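Local structure of 432aa long hypothetical deoxyribodipyrimidine photolyase (Sulfolobus tokodaii, 2E0I) at residues R9-E14 against S52-S57; P31-D36 against D172-F177; L59-E64 against S70-F75. The protein probably repairs ultraviolet-damaged DNA by splitting cyclobutane pyrimidine dimers with light, using one FAD for catalysis and a second FAD as a likely light-harvesting antenna. All coordinates share one frame; numbering follows the deposited sequence.

Contact 1 of 3, residues R9-E14 against S52-S57; sequences RDLRLE and SFMINS. With FAD (flavin-adenine dinucleotide), chain F.
Met54 meets Leu11 with its CG, 4.0 Å from Leu11 CD1, before its chain passes on to the flavin. The chain is extended as far as SD and then bends (chi3 85°), laying its thioether over one face of the isoalloxazine: SD is 3.7 Å from C9A of FAD and CE 3.8 Å from N5. A long, unbranched, polarisable side chain suits this double task. Arg9 lays CG and CD beside the ribityl chain, CD 3.4 Å from O2' of FAD, while its NH2 forms a salt bridge with Asp98. One turn further along the helix, Ser57 gives Leu11 a small surface, its CB 3.7 Å from Leu11 CD1. Its hydroxyl is turned back to donate to Phe53 O, which the OG and N of Ser57 grip from opposite faces, and OG is also bonded to Gly188 N. A water donates to both Leu11 O and Ser57 O, bridging two backbones that share no direct hydrogen bond. Leu11 sits at the centre of an inverse gamma turn and points its side chain at the helix. The loop running from strand 2-7 to helix 17-25 thus leans on helix 48-66, where Leu11 also touches Leu58.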
# COMPACT_ATOMS: atom_id res chain seq x y z
N ARG A 9 -12.11 0.78 -2.43
CA ARG A 9 -10.81 1.35 -2.11
C ARG A 9 -10.85 2.86 -2.34
O ARG A 9 -9.79 3.52 -2.38
CB ARG A 9 -9.83 0.76 -3.10
CG ARG A 9 -8.56 0.23 -2.58
CD ARG A 9 -7.82 -0.42 -3.76
NE ARG A 9 -6.79 0.52 -4.04
CZ ARG A 9 -6.29 0.97 -5.17
NH1 ARG A 9 -5.34 1.86 -4.99
NH2 ARG A 9 -6.65 0.61 -6.40
N ASP A 10 -12.05 3.39 -2.54
CA ASP A 10 -12.30 4.82 -2.81
C ASP A 10 -13.18 5.39 -1.70
O ASP A 10 -14.23 5.97 -1.97
CB ASP A 10 -13.02 4.95 -4.16
CG ASP A 10 -14.18 3.93 -4.32
OD1 ASP A 10 -14.49 3.18 -3.37
OD2 ASP A 10 -14.79 3.86 -5.42
N LEU A 11 -12.73 5.23 -0.46
CA LEU A 11 -13.51 5.66 0.70
C LEU A 11 -13.68 7.16 0.92
O LEU A 11 -13.16 7.72 1.89
CB LEU A 11 -12.91 5.00 1.94
CG LEU A 11 -12.65 3.50 1.78
CD1 LEU A 11 -12.35 2.90 3.12
CD2 LEU A 11 -13.85 2.82 1.17
N ARG A 12 -14.45 7.80 0.03
CA ARG A 12 -14.71 9.23 0.10
C ARG A 12 -15.89 9.56 -0.79
O ARG A 12 -16.26 8.74 -1.64
CB ARG A 12 -13.49 10.02 -0.39
CG ARG A 12 -13.15 9.71 -1.83
CD ARG A 12 -12.03 10.58 -2.36
NE ARG A 12 -11.88 10.42 -3.81
CZ ARG A 12 -11.31 9.37 -4.40
NH1 ARG A 12 -10.82 8.39 -3.66
NH2 ARG A 12 -11.25 9.31 -5.73
N LEU A 13 -16.47 10.74 -0.61
CA LEU A 13 -17.60 11.17 -1.42
C LEU A 13 -17.18 12.29 -2.37
O LEU A 13 -17.92 12.64 -3.29
CB LEU A 13 -18.74 11.66 -0.54
CG LEU A 13 -19.32 10.69 0.48
CD1 LEU A 13 -20.56 11.32 1.10
CD2 LEU A 13 -19.68 9.37 -0.20
N GLU A 14 -15.99 12.84 -2.15
CA GLU A 14 -15.45 13.92 -2.97
C GLU A 14 -14.55 13.39 -4.07
O GLU A 14 -13.74 12.51 -3.85
CB GLU A 14 -14.62 14.87 -2.11
CG GLU A 14 -15.41 15.71 -1.11
CD GLU A 14 -16.27 16.79 -1.77
OE1 GLU A 14 -15.90 17.28 -2.86
OE2 GLU A 14 -17.31 17.16 -1.18
N SER A 52 -7.93 -2.02 10.18
CA SER A 52 -8.46 -1.06 11.13
C SER A 52 -8.61 0.30 10.48
O SER A 52 -9.62 0.99 10.66
CB SER A 52 -7.53 -0.95 12.33
OG SER A 52 -7.41 -2.20 12.96
N PHE A 53 -7.59 0.68 9.71
CA PHE A 53 -7.60 1.94 9.01
C PHE A 53 -8.77 2.00 8.04
O PHE A 53 -9.46 3.02 7.94
CB PHE A 53 -6.29 2.11 8.24
CG PHE A 53 -6.13 3.47 7.63
CD1 PHE A 53 -6.85 3.83 6.51
CD2 PHE A 53 -5.25 4.40 8.17
CE1 PHE A 53 -6.69 5.08 5.93
CE2 PHE A 53 -5.08 5.65 7.60
CZ PHE A 53 -5.81 5.99 6.48
N MET A 54 -9.01 0.90 7.33
CA MET A 54 -10.12 0.84 6.39
C MET A 54 -11.46 0.95 7.14
O MET A 54 -12.33 1.74 6.77
CB MET A 54 -10.03 -0.47 5.62
CG MET A 54 -11.10 -0.65 4.59
SD MET A 54 -10.93 -2.28 3.87
CE MET A 54 -11.86 -3.25 5.06
N ILE A 55 -11.63 0.16 8.20
CA ILE A 55 -12.85 0.21 8.99
C ILE A 55 -13.06 1.64 9.53
O ILE A 55 -14.16 2.20 9.44
CB ILE A 55 -12.77 -0.76 10.20
CG1 ILE A 55 -12.31 -2.15 9.76
CG2 ILE A 55 -14.12 -0.85 10.88
CD1 ILE A 55 -13.34 -2.91 8.98
N ASN A 56 -12.03 2.24 10.11
CA ASN A 56 -12.18 3.60 10.61
C ASN A 56 -12.58 4.55 9.48
O ASN A 56 -13.46 5.40 9.65
CB ASN A 56 -10.88 4.09 11.26
CG ASN A 56 -10.67 3.52 12.64
OD1 ASN A 56 -11.63 3.30 13.38
ND2 ASN A 56 -9.41 3.29 13.00
N SER A 57 -11.95 4.39 8.32
CA SER A 57 -12.28 5.23 7.19
C SER A 57 -13.71 4.96 6.75
O SER A 57 -14.41 5.87 6.31
CB SER A 57 -11.31 4.97 6.04
OG SER A 57 -9.98 5.24 6.46
PA FAD F . -6.54 -7.55 -1.29
O1A FAD F . -5.10 -7.20 -1.26
O2A FAD F . -7.41 -7.68 -0.11
O5B FAD F . -6.34 -9.12 -1.58
C5B FAD F . -7.44 -9.93 -2.00
C4B FAD F . -7.00 -11.36 -2.34
O4B FAD F . -5.71 -11.29 -2.97
C3B FAD F . -6.81 -12.20 -1.08
O3B FAD F . -6.92 -13.59 -1.41
C2B FAD F . -5.36 -11.86 -0.72
O2B FAD F . -4.81 -12.91 0.08
C1B FAD F . -4.74 -11.92 -2.11
N9A FAD F . -3.43 -11.22 -2.16
C8A FAD F . -3.20 -9.97 -1.75
N7A FAD F . -1.93 -9.64 -1.99
C5A FAD F . -1.35 -10.69 -2.56
C6A FAD F . -0.07 -10.94 -3.04
N6A FAD F . 0.88 -10.02 -2.94
N1A FAD F . 0.20 -12.14 -3.60
C2A FAD F . -0.73 -13.07 -3.67
N3A FAD F . -1.96 -12.87 -3.22
C4A FAD F . -2.30 -11.70 -2.66
N1 FAD F . -12.45 -4.12 -0.18
C2 FAD F . -13.78 -4.55 -0.17
O2 FAD F . -14.55 -4.17 -1.04
N3 FAD F . -14.21 -5.45 0.81
C4 FAD F . -13.31 -5.93 1.77
O4 FAD F . -13.69 -6.72 2.64
C4X FAD F . -11.98 -5.52 1.75
N5 FAD F . -11.06 -6.04 2.66
C5X FAD F . -9.71 -5.65 2.63
C6 FAD F . -8.79 -6.24 3.48
C7 FAD F . -7.44 -5.93 3.39
C7M FAD F . -6.44 -6.60 4.33
C8 FAD F . -7.01 -5.00 2.44
C8M FAD F . -5.53 -4.63 2.31
C9 FAD F . -7.94 -4.40 1.59
C9A FAD F . -9.29 -4.72 1.68
N10 FAD F . -10.22 -4.15 0.79
C10 FAD F . -11.55 -4.61 0.78
C1' FAD F . -9.81 -3.14 -0.20
C2' FAD F . -9.19 -3.75 -1.46
O2' FAD F . -7.90 -3.17 -1.68
C3' FAD F . -10.09 -3.52 -2.67
O3' FAD F . -11.33 -4.21 -2.47
C4' FAD F . -9.43 -4.03 -3.95
O4' FAD F . -10.20 -3.61 -5.08
C5' FAD F . -9.32 -5.56 -3.94
O5' FAD F . -8.15 -6.00 -4.63
P FAD F . -6.79 -6.26 -3.81
O1P FAD F . -5.85 -6.94 -4.73
O2P FAD F . -6.36 -5.01 -3.15
O3P FAD F . -7.29 -7.33 -2.71
O HOH W 1 -13.06 7.98 4.85

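Contact 2 of 3, residues P31-D36 against D172-F177; sequences PVFIAD and DFLLTF. With FAD (flavin-adenine dinucleotide), chain F.
Leu174 drives its forked end into the notch between Phe33 and Ala35, two residues that face the same way from strand 28-35. One prong, CD1, lies 4.1 Å from Phe33 CD1, at an oblique angle to the ring; the other, CD2, lies 3.9 Å from Ala35 CB. The methyl of Ala35 is small enough to form the floor of this hollow, and beside Leu174 it also meets the edge of the Phe173 ring, CE2 of Phe173 being 4.1 Å from Ala35 CB. Phe33 is the larger wall. With CG anti to the backbone N (chi1 176°), its ring extends past Leu174 to the flavin, where CZ comes 3.3 Å from N3 of FAD. If an alanine stood here, the ring would be gone and a gap would probably open between Leu174 and the flavin. The strand's backbone reads the pyrimidine edge of the flavin: N3 donates to Ile34 O at 2.8 Å, nearly straight at 168°, and Asp36 N donates to O4 at 3.1 Å. Two bonds on one edge probably limit how far the ring system can turn in its own plane. This FAD, held in the N-terminal photolyase region, is probably the light-harvesting one. Behind the contact, Leu174 also rests on Ile55 and Leu58 of helix 48-66, Ala35 touches Phe76 of strand 73-76, and the side chain of Asp36 caps helix 37-40.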
# COMPACT_ATOMS: atom_id res chain seq x y z
N PRO A 31 -25.39 3.74 -1.54
CA PRO A 31 -23.97 3.54 -1.25
C PRO A 31 -23.75 2.20 -0.56
O PRO A 31 -24.27 1.95 0.53
CB PRO A 31 -23.62 4.74 -0.38
CG PRO A 31 -24.89 4.97 0.38
CD PRO A 31 -25.98 4.77 -0.65
N VAL A 32 -22.96 1.34 -1.19
CA VAL A 32 -22.73 0.01 -0.66
C VAL A 32 -21.27 -0.35 -0.43
O VAL A 32 -20.39 0.11 -1.14
CB VAL A 32 -23.32 -1.05 -1.64
CG1 VAL A 32 -22.74 -2.43 -1.37
CG2 VAL A 32 -24.83 -1.09 -1.52
N PHE A 33 -21.03 -1.16 0.60
CA PHE A 33 -19.69 -1.69 0.86
C PHE A 33 -19.89 -3.17 1.19
O PHE A 33 -20.72 -3.52 2.04
CB PHE A 33 -18.97 -1.02 2.03
CG PHE A 33 -17.65 -1.66 2.32
CD1 PHE A 33 -17.53 -2.65 3.30
CD2 PHE A 33 -16.52 -1.32 1.57
CE1 PHE A 33 -16.30 -3.31 3.53
CE2 PHE A 33 -15.28 -1.97 1.79
CZ PHE A 33 -15.18 -2.97 2.78
N ILE A 34 -19.14 -4.03 0.51
CA ILE A 34 -19.27 -5.46 0.72
C ILE A 34 -18.06 -6.03 1.45
O ILE A 34 -16.94 -5.95 0.95
CB ILE A 34 -19.41 -6.18 -0.63
CG1 ILE A 34 -20.67 -5.69 -1.35
CG2 ILE A 34 -19.45 -7.69 -0.41
CD1 ILE A 34 -20.82 -6.23 -2.74
N ALA A 35 -18.31 -6.59 2.63
CA ALA A 35 -17.25 -7.21 3.43
C ALA A 35 -17.05 -8.60 2.83
O ALA A 35 -17.90 -9.47 2.96
CB ALA A 35 -17.69 -7.32 4.88
N ASP A 36 -15.92 -8.78 2.15
CA ASP A 36 -15.60 -10.03 1.46
C ASP A 36 -14.72 -10.96 2.29
O ASP A 36 -13.58 -10.63 2.63
CB ASP A 36 -14.94 -9.72 0.11
CG ASP A 36 -14.81 -10.94 -0.79
OD1 ASP A 36 -14.96 -10.79 -2.03
OD2 ASP A 36 -14.56 -12.06 -0.27
N ASP A 172 -21.66 -0.85 11.92
CA ASP A 172 -21.49 -1.51 13.22
C ASP A 172 -20.94 -2.93 13.01
O ASP A 172 -20.05 -3.38 13.72
CB ASP A 172 -22.84 -1.59 13.97
CG ASP A 172 -23.05 -0.44 14.99
OD1 ASP A 172 -24.11 -0.41 15.66
OD2 ASP A 172 -22.16 0.44 15.12
N PHE A 173 -21.49 -3.63 12.03
CA PHE A 173 -21.08 -4.99 11.72
C PHE A 173 -19.58 -5.13 11.47
O PHE A 173 -18.98 -6.13 11.85
CB PHE A 173 -21.82 -5.50 10.48
CG PHE A 173 -21.27 -6.78 9.92
CD1 PHE A 173 -21.32 -7.96 10.65
CD2 PHE A 173 -20.63 -6.78 8.68
CE1 PHE A 173 -20.75 -9.14 10.15
CE2 PHE A 173 -20.05 -7.95 8.18
CZ PHE A 173 -20.11 -9.13 8.91
N LEU A 174 -18.99 -4.11 10.84
CA LEU A 174 -17.57 -4.13 10.52
C LEU A 174 -16.63 -4.09 11.72
O LEU A 174 -15.46 -4.45 11.60
CB LEU A 174 -17.25 -3.00 9.54
CG LEU A 174 -17.92 -3.13 8.17
CD1 LEU A 174 -17.66 -1.89 7.36
CD2 LEU A 174 -17.40 -4.36 7.44
N LEU A 175 -17.14 -3.67 12.88
CA LEU A 175 -16.32 -3.59 14.08
C LEU A 175 -15.70 -4.93 14.52
O LEU A 175 -14.71 -4.96 15.26
CB LEU A 175 -17.11 -2.97 15.24
CG LEU A 175 -17.22 -1.44 15.30
CD1 LEU A 175 -15.98 -0.81 14.68
CD2 LEU A 175 -18.45 -0.96 14.54
N THR A 176 -16.25 -6.03 14.05
CA THR A 176 -15.72 -7.35 14.40
C THR A 176 -14.32 -7.52 13.87
O THR A 176 -13.48 -8.15 14.51
CB THR A 176 -16.52 -8.48 13.78
OG1 THR A 176 -17.92 -8.25 13.99
CG2 THR A 176 -16.10 -9.81 14.41
N PHE A 177 -14.09 -6.97 12.68
CA PHE A 177 -12.81 -7.07 12.00
C PHE A 177 -11.75 -6.10 12.48
O PHE A 177 -10.57 -6.28 12.18
CB PHE A 177 -13.03 -6.91 10.50
CG PHE A 177 -13.99 -7.91 9.93
CD1 PHE A 177 -13.65 -9.26 9.85
CD2 PHE A 177 -15.24 -7.51 9.48
CE1 PHE A 177 -14.55 -10.19 9.34
CE2 PHE A 177 -16.14 -8.42 8.97
CZ PHE A 177 -15.80 -9.77 8.90
PA FAD F . -6.54 -7.55 -1.29
O1A FAD F . -5.10 -7.20 -1.26
O2A FAD F . -7.41 -7.68 -0.11
O5B FAD F . -6.34 -9.12 -1.58
C5B FAD F . -7.44 -9.93 -2.00
C4B FAD F . -7.00 -11.36 -2.34
O4B FAD F . -5.71 -11.29 -2.97
C3B FAD F . -6.81 -12.20 -1.08
O3B FAD F . -6.92 -13.59 -1.41
C2B FAD F . -5.36 -11.86 -0.72
O2B FAD F . -4.81 -12.91 0.08
C1B FAD F . -4.74 -11.92 -2.11
N9A FAD F . -3.43 -11.22 -2.16
C8A FAD F . -3.20 -9.97 -1.75
N7A FAD F . -1.93 -9.64 -1.99
C5A FAD F . -1.35 -10.69 -2.56
C6A FAD F . -0.07 -10.94 -3.04
N6A FAD F . 0.88 -10.02 -2.94
N1A FAD F . 0.20 -12.14 -3.60
C2A FAD F . -0.73 -13.07 -3.67
N3A FAD F . -1.96 -12.87 -3.22
C4A FAD F . -2.30 -11.70 -2.66
N1 FAD F . -12.45 -4.12 -0.18
C2 FAD F . -13.78 -4.55 -0.17
O2 FAD F . -14.55 -4.17 -1.04
N3 FAD F . -14.21 -5.45 0.81
C4 FAD F . -13.31 -5.93 1.77
O4 FAD F . -13.69 -6.72 2.64
C4X FAD F . -11.98 -5.52 1.75
N5 FAD F . -11.06 -6.04 2.66
C5X FAD F . -9.71 -5.65 2.63
C6 FAD F . -8.79 -6.24 3.48
C7 FAD F . -7.44 -5.93 3.39
C7M FAD F . -6.44 -6.60 4.33
C8 FAD F . -7.01 -5.00 2.44
C8M FAD F . -5.53 -4.63 2.31
C9 FAD F . -7.94 -4.40 1.59
C9A FAD F . -9.29 -4.72 1.68
N10 FAD F . -10.22 -4.15 0.79
C10 FAD F . -11.55 -4.61 0.78
C1' FAD F . -9.81 -3.14 -0.20
C2' FAD F . -9.19 -3.75 -1.46
O2' FAD F . -7.90 -3.17 -1.68
C3' FAD F . -10.09 -3.52 -2.67
O3' FAD F . -11.33 -4.21 -2.47
C4' FAD F . -9.43 -4.03 -3.95
O4' FAD F . -10.20 -3.61 -5.08
C5' FAD F . -9.32 -5.56 -3.94
O5' FAD F . -8.15 -6.00 -4.63
P FAD F . -6.79 -6.26 -3.81
O1P FAD F . -5.85 -6.94 -4.73
O2P FAD F . -6.36 -5.01 -3.15
O3P FAD F . -7.29 -7.33 -2.71

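Contact 3 of 3, residues L59-E64 against S70-F75; sequences LELDDE and SRLNVF
A beta-alpha-beta crossover of the parallel sheet runs from strand 28-35 through helix 48-66 to the neighbouring strand 73-76, and this contact lies at the turn where its helix gives way to the returning chain. The principal link is one hydrogen bond: Leu72 N donates to Asp62 OD1 at 2.9 Å, with an angle of 164° at the hydrogen, and meets the oxygen nearly in line with its C-O bond. Asp62 holds its CG anti to the backbone N (chi1 -180°), which carries the carboxylate out from the helix toward the incoming chain. Asp62 OD1 is flanked by carbon, with Leu72 CB at 3.4 Å and Arg71 CB at 3.6 Å. Aspartate suits the place because its short arm brings an acceptor to a backbone N-H just before the strand begins. The apolar side of the contact is looser: Leu61 CD2 approaches Leu72 CD1 at 4.4 Å, and both leucines also touch Phe7 of strand 2-7, so they belong to the core between helix and sheet, where Leu72 packs further on Leu58 and Leu65. Arg71 runs the other way, its chain extended from CG to NE. NH1 bonds Met169 O and, weakly, Leu72 O, NH2 bonds Ser168 OG, and Asn73 OD1 lies 3.7 Å above one face of the guanidinium, toward its rim. Asp62 OD2 forms a salt bridge with Arg66 NE, whereas Arg71 NH1 stays 5.8 Å from Asp62 OD1. One carboxylate thus divides its work, OD1 satisfying a backbone amide and OD2 an arginine, an arrangement that would tend to keep the buried Asp62 ionised.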
# COMPACT_ATOMS: atom_id res chain seq x y z
N LEU A 59 -16.08 4.05 8.78
CA LEU A 59 -16.94 4.65 9.80
C LEU A 59 -17.11 6.13 9.48
O LEU A 59 -18.23 6.66 9.54
CB LEU A 59 -16.34 4.50 11.20
CG LEU A 59 -16.32 3.07 11.76
CD1 LEU A 59 -15.58 3.04 13.07
CD2 LEU A 59 -17.74 2.57 11.94
N GLU A 60 -16.01 6.80 9.13
CA GLU A 60 -16.06 8.23 8.80
C GLU A 60 -16.95 8.48 7.58
O GLU A 60 -17.76 9.41 7.57
CB GLU A 60 -14.65 8.78 8.54
CG GLU A 60 -14.46 10.19 9.12
CD GLU A 60 -13.34 11.00 8.45
OE1 GLU A 60 -13.51 11.42 7.27
OE2 GLU A 60 -12.30 11.24 9.10
N LEU A 61 -16.80 7.63 6.56
CA LEU A 61 -17.57 7.73 5.33
C LEU A 61 -19.06 7.60 5.63
O LEU A 61 -19.90 8.26 5.01
CB LEU A 61 -17.15 6.63 4.35
CG LEU A 61 -17.90 6.54 3.03
CD1 LEU A 61 -17.53 7.73 2.15
CD2 LEU A 61 -17.57 5.22 2.33
N ASP A 62 -19.39 6.73 6.59
CA ASP A 62 -20.77 6.54 6.98
C ASP A 62 -21.35 7.82 7.59
O ASP A 62 -22.53 8.11 7.41
CB ASP A 62 -20.87 5.40 7.99
CG ASP A 62 -22.30 5.15 8.44
OD1 ASP A 62 -23.13 4.70 7.61
OD2 ASP A 62 -22.60 5.41 9.62
N ASP A 63 -20.53 8.59 8.29
CA ASP A 63 -21.02 9.84 8.87
C ASP A 63 -21.34 10.81 7.77
O ASP A 63 -22.37 11.48 7.81
CB ASP A 63 -19.98 10.44 9.80
CG ASP A 63 -19.71 9.58 10.99
OD1 ASP A 63 -18.80 9.92 11.79
OD2 ASP A 63 -20.41 8.54 11.13
N GLU A 64 -20.45 10.91 6.79
CA GLU A 64 -20.68 11.82 5.69
C GLU A 64 -21.98 11.48 4.98
O GLU A 64 -22.68 12.37 4.49
CB GLU A 64 -19.51 11.77 4.72
CG GLU A 64 -18.24 12.31 5.35
CD GLU A 64 -18.39 13.75 5.81
OE1 GLU A 64 -17.61 14.18 6.69
OE2 GLU A 64 -19.28 14.47 5.29
N SER A 70 -28.70 9.50 4.48
CA SER A 70 -28.44 8.18 3.96
C SER A 70 -27.52 7.51 4.96
O SER A 70 -27.45 7.92 6.12
CB SER A 70 -27.75 8.30 2.60
OG SER A 70 -27.57 7.03 2.01
N ARG A 71 -26.83 6.47 4.51
CA ARG A 71 -25.89 5.76 5.37
C ARG A 71 -25.29 4.66 4.53
O ARG A 71 -25.83 4.28 3.49
CB ARG A 71 -26.57 5.12 6.59
CG ARG A 71 -27.40 3.88 6.29
CD ARG A 71 -27.90 3.22 7.57
NE ARG A 71 -28.81 2.09 7.32
CZ ARG A 71 -28.44 0.91 6.84
NH1 ARG A 71 -27.17 0.67 6.56
NH2 ARG A 71 -29.33 -0.04 6.64
N LEU A 72 -24.15 4.16 4.99
CA LEU A 72 -23.47 3.10 4.28
C LEU A 72 -24.26 1.79 4.44
O LEU A 72 -24.60 1.38 5.56
CB LEU A 72 -22.06 2.95 4.84
CG LEU A 72 -21.15 2.03 4.04
CD1 LEU A 72 -21.09 2.53 2.60
CD2 LEU A 72 -19.76 1.99 4.67
N ASN A 73 -24.57 1.16 3.32
CA ASN A 73 -25.31 -0.10 3.29
C ASN A 73 -24.30 -1.23 3.20
O ASN A 73 -23.66 -1.42 2.16
CB ASN A 73 -26.23 -0.12 2.07
CG ASN A 73 -27.35 0.90 2.17
OD1 ASN A 73 -28.38 0.67 2.80
ND2 ASN A 73 -27.14 2.06 1.55
N VAL A 74 -24.15 -1.98 4.29
CA VAL A 74 -23.17 -3.06 4.33
C VAL A 74 -23.73 -4.46 4.11
O VAL A 74 -24.79 -4.81 4.62
CB VAL A 74 -22.39 -3.04 5.66
CG1 VAL A 74 -21.34 -4.14 5.67
CG2 VAL A 74 -21.75 -1.67 5.86
N PHE A 75 -22.98 -5.26 3.36
CA PHE A 75 -23.34 -6.64 3.05
C PHE A 75 -22.14 -7.52 3.32
O PHE A 75 -21.02 -7.02 3.42
CB PHE A 75 -23.74 -6.76 1.58
CG PHE A 75 -25.00 -6.02 1.24
CD1 PHE A 75 -26.24 -6.63 1.40
CD2 PHE A 75 -24.95 -4.69 0.80
CE1 PHE A 75 -27.42 -5.95 1.12
CE2 PHE A 75 -26.13 -3.99 0.51
CZ PHE A 75 -27.37 -4.62 0.67

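Overall arrangement
From the N terminus, the chain leaves strand 2-7 through loop 9-14, and contact 1 closes the first loop when helix 48-66 reaches it. Segment 31-36 lies inside that loop, but its partner 172-177 comes much later, so contact 2 crosses contact 1. Contact 3 is a short closure that follows contact 1 along the chain and nests wholly within the long loop of contact 2. Helix 48-66 serves contacts 1 and 3 directly, with Leu61 also packing on Leu13. Strands 28-35 and 73-76 join contacts 2 and 3 in the sheet. Contacts 1 and 2 converge on the same FAD, where Met54 CE touches Phe33 CZ at 4.0 Å.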